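Long-range contacts in IroE-like serine hydrolase (PDB 3GFF), which probably hydrolyses ester bonds as an IroE-like serine hydrolase of the esterase D family: residues Tyr28-Leu32 / Ser128-Leu133; Met152-Arg156 / Tyr179-Leu183; Lys193-Leu197 / Glu289-His293; Phe198-Ala202 / Asn220-Ala224; Asp265-Asp269 / Tyr301-Leu305. All blocks are in the same frame, centred on the assembly; numbering follows the deposited sequence.

Contact 1 (Tyr28-Leu32 / Ser128-Leu133)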
# COMPACT_ATOMS: atom_id res chain seq x y z
N TYR A 28 -2.19 -23.10 3.23
CA TYR A 28 -1.99 -21.78 3.80
C TYR A 28 -0.52 -21.38 3.72
O TYR A 28 0.36 -22.22 3.53
CB TYR A 28 -2.53 -21.72 5.23
CG TYR A 28 -1.82 -22.56 6.26
CD1 TYR A 28 -2.19 -23.87 6.48
CD2 TYR A 28 -0.81 -22.02 7.04
CE1 TYR A 28 -1.58 -24.62 7.45
CE2 TYR A 28 -0.19 -22.76 8.00
CZ TYR A 28 -0.58 -24.05 8.22
OH TYR A 28 0.05 -24.83 9.16
N VAL A 29 -0.27 -20.09 3.88
CA VAL A 29 1.07 -19.51 3.84
C VAL A 29 1.35 -18.72 5.12
O VAL A 29 0.45 -18.10 5.68
CB VAL A 29 1.25 -18.57 2.61
CG1 VAL A 29 1.44 -19.36 1.33
CG2 VAL A 29 0.06 -17.59 2.49
N ILE A 30 2.58 -18.78 5.60
CA ILE A 30 3.04 -18.08 6.82
C ILE A 30 4.20 -17.14 6.48
O ILE A 30 5.11 -17.55 5.81
CB ILE A 30 3.63 -19.09 7.85
CG1 ILE A 30 2.59 -20.10 8.32
CG2 ILE A 30 4.22 -18.37 9.05
CD1 ILE A 30 3.18 -21.10 9.34
N ALA A 31 4.16 -15.90 6.96
CA ALA A 31 5.27 -14.95 6.84
C ALA A 31 5.66 -14.67 8.28
O ALA A 31 4.79 -14.31 9.09
CB ALA A 31 4.85 -13.64 6.13
N LEU A 32 6.93 -14.90 8.62
CA LEU A 32 7.43 -14.68 9.96
C LEU A 32 8.02 -13.25 10.01
O LEU A 32 8.57 -12.77 9.04
CB LEU A 32 8.50 -15.73 10.33
CG LEU A 32 8.02 -17.18 10.49
CD1 LEU A 32 9.21 -18.08 10.73
CD2 LEU A 32 7.00 -17.35 11.65
N SER A 128 -2.55 -25.41 15.45
CA SER A 128 -1.39 -25.92 14.70
C SER A 128 -0.28 -24.85 14.57
O SER A 128 0.90 -25.13 14.78
CB SER A 128 -1.82 -26.42 13.33
OG SER A 128 -0.71 -26.85 12.59
N ILE A 129 -0.71 -23.64 14.22
CA ILE A 129 0.13 -22.45 14.12
C ILE A 129 0.73 -22.16 15.48
O ILE A 129 1.92 -21.95 15.63
CB ILE A 129 -0.72 -21.20 13.72
CG1 ILE A 129 -1.35 -21.35 12.31
CG2 ILE A 129 0.10 -19.89 13.81
CD1 ILE A 129 -0.44 -21.16 11.21
N GLU A 130 -0.11 -22.19 16.50
CA GLU A 130 0.36 -21.85 17.84
C GLU A 130 1.30 -22.87 18.46
O GLU A 130 2.07 -22.52 19.34
CB GLU A 130 -0.82 -21.58 18.76
CG GLU A 130 -1.64 -20.41 18.32
CD GLU A 130 -2.81 -20.11 19.23
OE1 GLU A 130 -2.83 -20.63 20.35
OE2 GLU A 130 -3.73 -19.36 18.84
N SER A 131 1.22 -24.13 18.02
CA SER A 131 2.11 -25.17 18.51
C SER A 131 3.45 -25.09 17.78
O SER A 131 4.42 -25.58 18.30
CB SER A 131 1.52 -26.57 18.36
OG SER A 131 1.60 -27.07 17.03
N GLN A 132 3.48 -24.48 16.59
CA GLN A 132 4.69 -24.33 15.79
C GLN A 132 5.39 -22.98 15.99
O GLN A 132 6.63 -22.90 15.95
CB GLN A 132 4.35 -24.49 14.29
CG GLN A 132 3.88 -25.90 13.95
CD GLN A 132 3.33 -26.06 12.53
OE1 GLN A 132 3.16 -25.09 11.77
NE2 GLN A 132 3.06 -27.34 12.15
N LEU A 133 4.62 -21.92 16.21
CA LEU A 133 5.21 -20.61 16.38
C LEU A 133 4.93 -19.96 17.75
O LEU A 133 4.00 -20.34 18.47
CB LEU A 133 4.71 -19.68 15.27
CG LEU A 133 4.79 -20.15 13.80
CD1 LEU A 133 3.94 -19.20 12.95
CD2 LEU A 133 6.20 -20.23 13.25
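S128 opens the helical side, next to Y28. S128 OG and Y28 OH stay 4.1 Å apart, too far for a bond. I129 carries the Y28 end of the contact. Its second torsion, chi2 -76°, folds the chain so that CD1 faces the strand. There I129 CD1 meets the Y28 ring obliquely, 3.6 Å from Y28 CE2. The same methyl meets I30 CD1 tip to tip at 4.1 Å. One turn on, Q132 crosses Y28 obliquely, with Q132 OE1 4.1 Å from Y28 OH and the amide and ring planes 27° apart. L133 follows the helix, and L133 N still bonds to I129 O at 2.8 Å. L133 CD1 reaches I30 CG2, tip to tip. L133 CD2 and L32 CD2 are packed tightly, at 3.4 Å. On the strand, Y28 and I30 thus face helix 114-132. V29 and A31 alternate with them and touch F55 of helix 51-65, so helices cover both faces of strand 24-31. This is the layered packing of an alpha/beta hydrolase. The helix is held to the strand here by methyl and ring contacts, which implies that shape and burial of apolar surface, not directed polar bonds, set the fit.

Contact 2 (Met152-Arg156 / Tyr179-Leu183)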
# COMPACT_ATOMS: atom_id res chain seq x y z
N MSE A 152 -17.61 -10.75 10.23
CA MSE A 152 -18.89 -10.41 10.88
C MSE A 152 -19.45 -11.56 11.68
O MSE A 152 -19.94 -11.36 12.78
CB MSE A 152 -19.94 -9.95 9.85
CG MSE A 152 -19.64 -8.61 9.14
SE MSE A 152 -19.12 -7.18 10.39
CE MSE A 152 -19.09 -5.67 9.24
N GLU A 153 -19.41 -12.77 11.10
CA GLU A 153 -19.94 -13.97 11.75
C GLU A 153 -19.09 -14.38 12.99
O GLU A 153 -19.62 -14.78 14.02
CB GLU A 153 -20.05 -15.08 10.71
CG GLU A 153 -20.77 -16.33 11.16
CD GLU A 153 -22.24 -16.09 11.50
OE1 GLU A 153 -22.76 -14.95 11.36
OE2 GLU A 153 -22.86 -17.06 11.92
N ALA A 154 -17.78 -14.24 12.90
CA ALA A 154 -16.88 -14.50 14.02
C ALA A 154 -17.30 -13.58 15.17
O ALA A 154 -17.50 -14.04 16.28
CB ALA A 154 -15.41 -14.25 13.60
N LEU A 155 -17.48 -12.28 14.87
CA LEU A 155 -17.96 -11.33 15.86
C LEU A 155 -19.36 -11.75 16.29
O LEU A 155 -19.60 -11.98 17.47
CB LEU A 155 -17.91 -9.88 15.33
CG LEU A 155 -18.17 -8.66 16.26
CD1 LEU A 155 -17.07 -8.43 17.29
CD2 LEU A 155 -18.37 -7.34 15.42
N ARG A 156 -20.26 -11.96 15.33
CA ARG A 156 -21.64 -12.31 15.65
C ARG A 156 -21.79 -13.51 16.59
O ARG A 156 -22.67 -13.50 17.48
CB ARG A 156 -22.49 -12.58 14.39
CG ARG A 156 -24.00 -12.53 14.69
CD ARG A 156 -24.86 -13.04 13.52
NE ARG A 156 -24.76 -14.49 13.41
CZ ARG A 156 -25.52 -15.36 14.07
NH1 ARG A 156 -26.50 -14.97 14.87
NH2 ARG A 156 -25.32 -16.66 13.90
N TYR A 179 -29.54 -12.03 6.56
CA TYR A 179 -28.31 -12.11 7.35
C TYR A 179 -28.04 -10.81 8.10
O TYR A 179 -27.70 -10.80 9.27
CB TYR A 179 -27.07 -12.59 6.55
CG TYR A 179 -25.84 -12.61 7.43
CD1 TYR A 179 -25.79 -13.46 8.52
CD2 TYR A 179 -24.77 -11.73 7.22
CE1 TYR A 179 -24.74 -13.46 9.36
CE2 TYR A 179 -23.68 -11.74 8.06
CZ TYR A 179 -23.68 -12.60 9.13
OH TYR A 179 -22.62 -12.63 9.99
N LEU A 180 -28.20 -9.70 7.40
CA LEU A 180 -27.95 -8.40 7.97
C LEU A 180 -28.78 -8.18 9.25
O LEU A 180 -28.29 -7.59 10.18
CB LEU A 180 -28.27 -7.34 6.91
CG LEU A 180 -28.13 -5.87 7.31
CD1 LEU A 180 -26.68 -5.56 7.74
CD2 LEU A 180 -28.57 -5.00 6.14
N THR A 181 -30.04 -8.65 9.28
CA THR A 181 -30.89 -8.53 10.46
C THR A 181 -30.29 -9.30 11.61
O THR A 181 -30.34 -8.83 12.74
CB THR A 181 -32.33 -9.07 10.21
OG1 THR A 181 -32.97 -8.29 9.20
CG2 THR A 181 -33.16 -9.01 11.46
N LEU A 182 -29.76 -10.49 11.33
CA LEU A 182 -29.08 -11.29 12.38
C LEU A 182 -27.92 -10.53 12.98
O LEU A 182 -27.71 -10.57 14.19
CB LEU A 182 -28.58 -12.62 11.82
CG LEU A 182 -29.59 -13.76 11.77
CD1 LEU A 182 -30.99 -13.27 11.47
CD2 LEU A 182 -29.10 -14.81 10.79
N LEU A 183 -27.17 -9.82 12.14
CA LEU A 183 -26.05 -8.99 12.61
C LEU A 183 -26.51 -7.83 13.48
O LEU A 183 -25.92 -7.58 14.54
CB LEU A 183 -25.23 -8.41 11.46
CG LEU A 183 -24.01 -9.10 10.94
CD1 LEU A 183 -23.35 -8.12 9.98
CD2 LEU A 183 -23.07 -9.45 12.07
O HOH W 1 -27.63 -12.46 15.84
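E153 and Y179 join two helices of the alpha/beta-hydrolase fold, 146-156 and 178-189. E153 CG lies anti to the backbone N, and chi2 of 64° then turns the carboxylate aside toward Y179. Y179 also starts anti to its N, which sends the ring across to helix 146-156. Y179 OH donates to E153 OE1 over 2.7 Å, using the anti lone pair of that oxygen. The ring and carboxylate planes stand 55° apart. R156, one turn after E153, extends and then bends at chi3 (73°) to come back to the same carboxylate. It grips side-on: R156 NE meets E153 OE1 at 2.9 Å, and R156 NH2 meets E153 OE2 at 3.2 Å. Both oxygens lie in the guanidinium plane, while the nitrogens come from the syn side, tilted out of the carboxylate plane. R156 NH1 donates to a water at 2.9 Å, and that water donates to L182 O. Beside this polar group the side chains of L183 and selenomethionine M152 cross at about a right angle, with L183 CD1 3.8 Å from M152 CG. L183 CD2 packs on R156 CB at 3.9 Å. With an alanine at E153, Y179 OH would probably be left without its acceptor and the R156 guanidinium set free to turn. With E153 OE1 taking two donors in a buried setting, the carboxylate is probably ionised, and the bonds are likely to limit the rotation of both partners.

Contact 3 (Lys193-Leu197 / Glu289-His293)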
# COMPACT_ATOMS: atom_id res chain seq x y z
N LYS A 193 -17.14 -8.76 24.38
CA LYS A 193 -16.08 -9.03 25.35
C LYS A 193 -14.74 -8.44 24.89
O LYS A 193 -13.81 -9.16 24.51
CB LYS A 193 -16.04 -10.53 25.69
CG LYS A 193 -17.29 -10.98 26.49
CD LYS A 193 -17.03 -12.29 27.15
CE LYS A 193 -18.14 -12.75 28.09
NZ LYS A 193 -19.33 -13.16 27.38
N GLN A 194 -14.67 -7.11 24.97
CA GLN A 194 -13.50 -6.30 24.59
C GLN A 194 -13.04 -6.65 23.19
O GLN A 194 -11.93 -7.18 22.96
CB GLN A 194 -12.35 -6.45 25.60
CG GLN A 194 -12.68 -6.00 27.01
CD GLN A 194 -13.35 -4.63 27.08
OE1 GLN A 194 -14.52 -4.53 27.44
NE2 GLN A 194 -12.61 -3.58 26.74
N LYS A 195 -13.92 -6.35 22.25
CA LYS A 195 -13.68 -6.61 20.86
C LYS A 195 -13.40 -5.31 20.13
O LYS A 195 -13.61 -4.22 20.67
CB LYS A 195 -14.89 -7.33 20.26
CG LYS A 195 -15.26 -8.63 20.99
CD LYS A 195 -14.21 -9.70 20.77
CE LYS A 195 -14.55 -10.98 21.46
NZ LYS A 195 -13.60 -12.05 21.09
N GLN A 196 -12.84 -5.47 18.94
CA GLN A 196 -12.52 -4.38 18.01
C GLN A 196 -12.93 -4.73 16.59
O GLN A 196 -12.74 -5.84 16.14
CB GLN A 196 -11.03 -4.00 18.06
CG GLN A 196 -10.68 -3.16 19.34
CD GLN A 196 -9.17 -2.91 19.50
OE1 GLN A 196 -8.47 -3.71 20.07
NE2 GLN A 196 -8.71 -1.76 19.04
N LEU A 197 -13.54 -3.76 15.91
CA LEU A 197 -14.00 -3.89 14.54
C LEU A 197 -13.63 -2.61 13.78
O LEU A 197 -13.85 -1.49 14.27
CB LEU A 197 -15.52 -4.08 14.47
CG LEU A 197 -16.10 -4.03 13.04
CD1 LEU A 197 -15.67 -5.23 12.17
CD2 LEU A 197 -17.61 -3.92 13.10
N GLU A 289 -6.56 -3.65 28.45
CA GLU A 289 -7.96 -3.61 28.77
C GLU A 289 -8.78 -3.54 27.47
O GLU A 289 -9.87 -4.13 27.40
CB GLU A 289 -8.23 -2.46 29.76
CG GLU A 289 -7.44 -2.68 31.09
CD GLU A 289 -7.78 -1.71 32.25
OE1 GLU A 289 -8.09 -0.51 31.99
OE2 GLU A 289 -7.67 -2.16 33.44
N ARG A 290 -8.24 -2.88 26.44
CA ARG A 290 -8.92 -2.72 25.14
C ARG A 290 -8.98 -4.06 24.38
O ARG A 290 -10.04 -4.44 23.86
CB ARG A 290 -8.19 -1.66 24.29
CG ARG A 290 -8.88 -1.26 22.96
CD ARG A 290 -8.01 -0.37 22.09
NE ARG A 290 -7.70 0.89 22.75
CZ ARG A 290 -6.79 1.79 22.34
NH1 ARG A 290 -6.07 1.62 21.23
NH2 ARG A 290 -6.60 2.89 23.06
N PHE A 291 -7.87 -4.78 24.36
CA PHE A 291 -7.82 -6.10 23.70
C PHE A 291 -8.40 -7.24 24.57
O PHE A 291 -8.54 -8.36 24.10
CB PHE A 291 -6.39 -6.44 23.24
CG PHE A 291 -5.93 -5.68 22.00
CD1 PHE A 291 -5.46 -4.38 22.10
CD2 PHE A 291 -5.92 -6.29 20.75
CE1 PHE A 291 -5.02 -3.69 20.98
CE2 PHE A 291 -5.51 -5.61 19.61
CZ PHE A 291 -5.03 -4.31 19.73
N GLY A 292 -8.77 -6.95 25.81
CA GLY A 292 -9.29 -8.01 26.70
C GLY A 292 -8.26 -9.11 26.96
O GLY A 292 -8.60 -10.18 27.43
N HIS A 293 -6.99 -8.83 26.68
CA HIS A 293 -5.88 -9.76 26.89
C HIS A 293 -4.62 -8.95 27.15
O HIS A 293 -4.50 -7.83 26.68
CB HIS A 293 -5.65 -10.63 25.66
CG HIS A 293 -6.78 -11.55 25.32
ND1 HIS A 293 -7.19 -12.58 26.14
CD2 HIS A 293 -7.56 -11.63 24.20
CE1 HIS A 293 -8.18 -13.24 25.56
NE2 HIS A 293 -8.42 -12.68 24.38
O HOH W 2 -10.99 -9.72 23.97
O HOH W 3 -12.55 -3.17 22.86
O HOH W 4 -6.35 -0.70 19.04
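Q194 and E289 form the direct polar link between the segments. Q194 NE2 donates to E289 O at 2.9 Å. The bond is bent, with an N-H...O angle of 135°, and the acceptor lies out of the amide plane. Waters add further links. One donates to K195 O at 2.6 Å and also to R290 O. Another accepts from Q196 NE2 and, over a longer 3.2 Å, from R290 NH1. R290 NH1 has its stronger partner in D265, a salt bridge. The amide-to-ring contact is made by Q196, whose chain is extended beyond CG. Its OE1 lies over the centre of one face of the F291 ring, 3.3 Å above the plane, and the amide and ring planes are 80° apart. Van der Waals contact supplies the rest. R290 CD lies beside Q196 NE2. G292 leaves the helix with positive phi (62°), and lacking a side chain it lets Q194 CB come to 3.6 Å from G292 CA. The segment 193-197 leads into strand 195-201, which bonds to strands 164-168 and 235-241 on its two sides. Segment 289-293 ends helix 277-291, and L262 of helix 250-263 packs against both Q196 and F291.

Contact 4 (Phe198-Ala202 / Asn220-Ala224)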
# COMPACT_ATOMS: atom_id res chain seq x y z
N PHE A 198 -13.03 -2.78 12.62
CA PHE A 198 -12.75 -1.67 11.69
C PHE A 198 -13.45 -2.02 10.42
O PHE A 198 -13.30 -3.15 9.92
CB PHE A 198 -11.24 -1.51 11.43
CG PHE A 198 -10.90 -0.55 10.30
CD1 PHE A 198 -10.78 0.81 10.53
CD2 PHE A 198 -10.69 -1.03 9.02
CE1 PHE A 198 -10.47 1.69 9.51
CE2 PHE A 198 -10.37 -0.17 7.99
CZ PHE A 198 -10.27 1.20 8.24
N MSE A 199 -14.25 -1.10 9.89
CA MSE A 199 -14.88 -1.29 8.57
C MSE A 199 -14.31 -0.32 7.53
O MSE A 199 -14.24 0.90 7.77
CB MSE A 199 -16.40 -1.08 8.64
CG MSE A 199 -17.14 -2.14 9.40
SE MSE A 199 -19.01 -1.72 9.60
CE MSE A 199 -19.51 -1.61 7.70
N ALA A 200 -13.93 -0.85 6.37
CA ALA A 200 -13.53 -0.01 5.23
C ALA A 200 -14.75 -0.06 4.35
O ALA A 200 -15.33 -1.14 4.17
CB ALA A 200 -12.30 -0.59 4.46
N ILE A 201 -15.15 1.08 3.80
CA ILE A 201 -16.33 1.17 2.96
C ILE A 201 -15.95 1.89 1.68
O ILE A 201 -15.62 3.08 1.71
CB ILE A 201 -17.51 1.92 3.67
CG1 ILE A 201 -17.81 1.29 5.03
CG2 ILE A 201 -18.77 1.90 2.77
CD1 ILE A 201 -18.83 2.06 5.92
N ALA A 202 -15.99 1.17 0.55
CA ALA A 202 -15.63 1.72 -0.75
C ALA A 202 -16.85 2.33 -1.47
O ALA A 202 -17.93 2.39 -0.91
CB ALA A 202 -14.94 0.65 -1.62
N ASN A 220 -23.50 -1.10 3.72
CA ASN A 220 -22.32 -0.84 4.56
C ASN A 220 -22.39 0.44 5.39
O ASN A 220 -22.08 0.42 6.58
CB ASN A 220 -21.01 -0.85 3.75
CG ASN A 220 -20.44 -2.26 3.58
OD1 ASN A 220 -19.63 -2.69 4.39
ND2 ASN A 220 -20.87 -2.97 2.56
N LEU A 221 -22.75 1.55 4.74
CA LEU A 221 -22.83 2.86 5.38
C LEU A 221 -23.88 2.93 6.50
O LEU A 221 -23.67 3.61 7.51
CB LEU A 221 -23.15 3.94 4.34
CG LEU A 221 -22.10 4.30 3.29
CD1 LEU A 221 -22.76 5.20 2.22
CD2 LEU A 221 -20.91 4.99 3.92
N ALA A 222 -25.02 2.27 6.28
CA ALA A 222 -26.10 2.24 7.23
C ALA A 222 -25.78 1.37 8.44
O ALA A 222 -26.25 1.67 9.56
CB ALA A 222 -27.42 1.74 6.54
N PHE A 223 -25.01 0.31 8.23
CA PHE A 223 -24.66 -0.60 9.33
C PHE A 223 -23.62 0.07 10.23
O PHE A 223 -23.70 -0.04 11.47
CB PHE A 223 -24.21 -1.98 8.79
CG PHE A 223 -23.92 -2.98 9.85
CD1 PHE A 223 -24.94 -3.50 10.65
CD2 PHE A 223 -22.63 -3.44 10.06
CE1 PHE A 223 -24.68 -4.41 11.65
CE2 PHE A 223 -22.37 -4.36 11.06
CZ PHE A 223 -23.40 -4.85 11.84
N ALA A 224 -22.67 0.78 9.61
CA ALA A 224 -21.64 1.56 10.30
C ALA A 224 -22.32 2.66 11.13
O ALA A 224 -21.99 2.84 12.32
CB ALA A 224 -20.63 2.21 9.27
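N220 O is met by two strand methyls, CE of selenomethionine M199 at 3.5 Å and I201 CD1 at 3.7 Å, while it accepts the helical bond from A224 N at 3.1 Å and a weak one from F223 N. M199 runs straight through chi2 and then bends at chi3 (60°), which brings M199 CE within 3.5 Å of both N220 O and N220 OD1. The N220 amide is held by ND2, which bonds to T170 O and H216 O. M199 SE sits 4.0 Å from F223 CD2, an oblique Met-aromatic contact. The two side chains cross at about a right angle. I201 fills the other half with separate branches. Its CG2, anti to the backbone N, lies 3.7 Å from N220 CB and also meets L221 CD2. Its CD1 reaches A224 CB at 3.8 Å. With a glycine in place of I201, N220 CB, L221 CD2 and A224 CB would probably lose their strand partner and a gap would open under the helix. The segments 198-201 and 220-224 run nearly antiparallel (150°), as successive elements of an alpha/beta hydrolase do. I201 also touches residues of what is probably a Ser-His-Asp triad (S145, H247, D169), and A202 N bonds to D169 OD1. The chemistry implies an apolar seat beneath the helix, where N220 O is met by the helix and N220 ND2 by T170 O and H216 O.

Contact 5 (Asp265-Asp269 / Tyr301-Leu305)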
# COMPACT_ATOMS: atom_id res chain seq x y z
N ASP A 265 -1.90 3.32 19.13
CA ASP A 265 -1.49 3.69 20.48
C ASP A 265 -0.34 2.86 21.08
O ASP A 265 -0.02 3.04 22.25
CB ASP A 265 -2.71 3.64 21.39
CG ASP A 265 -3.76 4.60 20.97
OD1 ASP A 265 -3.44 5.71 20.50
OD2 ASP A 265 -4.95 4.24 21.09
N PHE A 266 0.27 1.98 20.27
CA PHE A 266 1.37 1.08 20.72
C PHE A 266 2.72 1.74 20.67
O PHE A 266 3.67 1.25 21.29
CB PHE A 266 1.45 -0.18 19.85
CG PHE A 266 0.36 -1.18 20.10
CD1 PHE A 266 -0.98 -0.85 19.92
CD2 PHE A 266 0.68 -2.48 20.44
CE1 PHE A 266 -1.96 -1.78 20.12
CE2 PHE A 266 -0.31 -3.43 20.62
CZ PHE A 266 -1.64 -3.07 20.45
N ALA A 267 2.80 2.82 19.88
CA ALA A 267 4.02 3.62 19.72
C ALA A 267 4.43 4.34 21.01
O ALA A 267 3.60 4.88 21.74
CB ALA A 267 3.83 4.66 18.56
N ILE A 268 5.72 4.33 21.29
CA ILE A 268 6.31 4.96 22.47
C ILE A 268 7.18 6.10 21.95
O ILE A 268 8.17 5.86 21.23
CB ILE A 268 7.17 3.95 23.28
CG1 ILE A 268 6.28 2.85 23.89
CG2 ILE A 268 7.95 4.62 24.38
CD1 ILE A 268 7.11 1.68 24.50
N ASP A 269 6.82 7.33 22.28
CA ASP A 269 7.57 8.52 21.86
C ASP A 269 8.51 8.91 22.99
O ASP A 269 8.07 9.50 24.00
CB ASP A 269 6.59 9.65 21.58
CG ASP A 269 7.21 10.82 20.87
OD1 ASP A 269 8.46 10.97 20.84
OD2 ASP A 269 6.42 11.61 20.33
N TYR A 301 11.31 -3.82 19.68
CA TYR A 301 10.98 -2.40 19.68
C TYR A 301 11.69 -1.70 20.82
O TYR A 301 12.32 -0.68 20.61
CB TYR A 301 9.45 -2.22 19.75
CG TYR A 301 8.95 -0.79 19.68
CD1 TYR A 301 9.34 0.06 18.64
CD2 TYR A 301 8.04 -0.30 20.63
CE1 TYR A 301 8.86 1.36 18.56
CE2 TYR A 301 7.56 1.01 20.56
CZ TYR A 301 7.98 1.83 19.52
OH TYR A 301 7.51 3.12 19.44
N LEU A 302 11.61 -2.26 22.02
CA LEU A 302 12.28 -1.69 23.17
C LEU A 302 13.77 -1.62 22.92
O LEU A 302 14.39 -0.59 23.17
CB LEU A 302 12.04 -2.51 24.43
CG LEU A 302 10.65 -2.46 25.06
CD1 LEU A 302 10.75 -3.21 26.36
CD2 LEU A 302 10.21 -1.01 25.28
N GLU A 303 14.33 -2.72 22.44
CA GLU A 303 15.77 -2.80 22.12
C GLU A 303 16.16 -1.75 21.06
O GLU A 303 17.26 -1.20 21.12
CB GLU A 303 16.14 -4.22 21.66
N GLN A 304 15.27 -1.48 20.11
CA GLN A 304 15.50 -0.43 19.11
C GLN A 304 15.58 0.91 19.80
O GLN A 304 16.51 1.68 19.56
CB GLN A 304 14.38 -0.37 18.06
CG GLN A 304 14.22 -1.61 17.17
CD GLN A 304 13.00 -1.49 16.25
OE1 GLN A 304 12.39 -0.43 16.15
NE2 GLN A 304 12.64 -2.59 15.58
N LEU A 305 14.60 1.19 20.67
CA LEU A 305 14.57 2.46 21.43
C LEU A 305 15.80 2.68 22.35
O LEU A 305 16.32 3.79 22.41
CB LEU A 305 13.27 2.58 22.25
CG LEU A 305 11.91 2.67 21.59
CD1 LEU A 305 10.84 2.82 22.67
CD2 LEU A 305 11.81 3.81 20.57
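I268 and Y301 join a loop to a helix in the C-terminal helical part of this alpha/beta-hydrolase chain, away from the central sheet. The loop follows helix 250-263, and Y301 lies on helix 299-311. The clear polar bond is from I268 N. It donates to Y301 OH at 2.8 Å, almost straight at 176°. The donor lies in the ring plane, at the hydroxyl edge. Y301 CG is anti to the backbone N (chi1 -177°), a setting that carries the ring out from the helix to the loop. Close by, A267 CA comes to 3.5 Å from Y301 OH. F266 O approaches the ring obliquely and has its own hydrogen bond from Y284 OH of helix 277-291. The apolar contacts centre on I268, which is buried and points at the helix. Its CG1 lies 4.0 Å from Y301 CE2. Its CD1 touches L302 CD2 at 4.2 Å. I268 also touches V280 and Q283 of helix 277-291. The polar bond ties the loop backbone to the end of the tyrosine, and the branches of I268 fill the space beside it. L305 completes the group: its CD1 lies over one face of the Y301 ring, offset toward the rim, and meets I268 CG2 at 3.8 Å.

From the N terminus, contact 1 comes first. It closes a long loop that brings helix 114-132 back to strand 24-31. Contact 2 follows in series and joins helices 146-156 and 178-189. Contact 3 then opens on strand 195-201 and closes only at the end of helix 277-291. Contact 4 starts on the next residues of that strand and closes within this span, on helix 215-230. Contact 5 crosses contact 3: it opens before contact 3 closes and ends on helix 299-311. The D265-R290 salt bridge joins these two. Contacts 2 and 4 share a core through M152, L183, M199 and F223. L155 links contact 2 to contact 3.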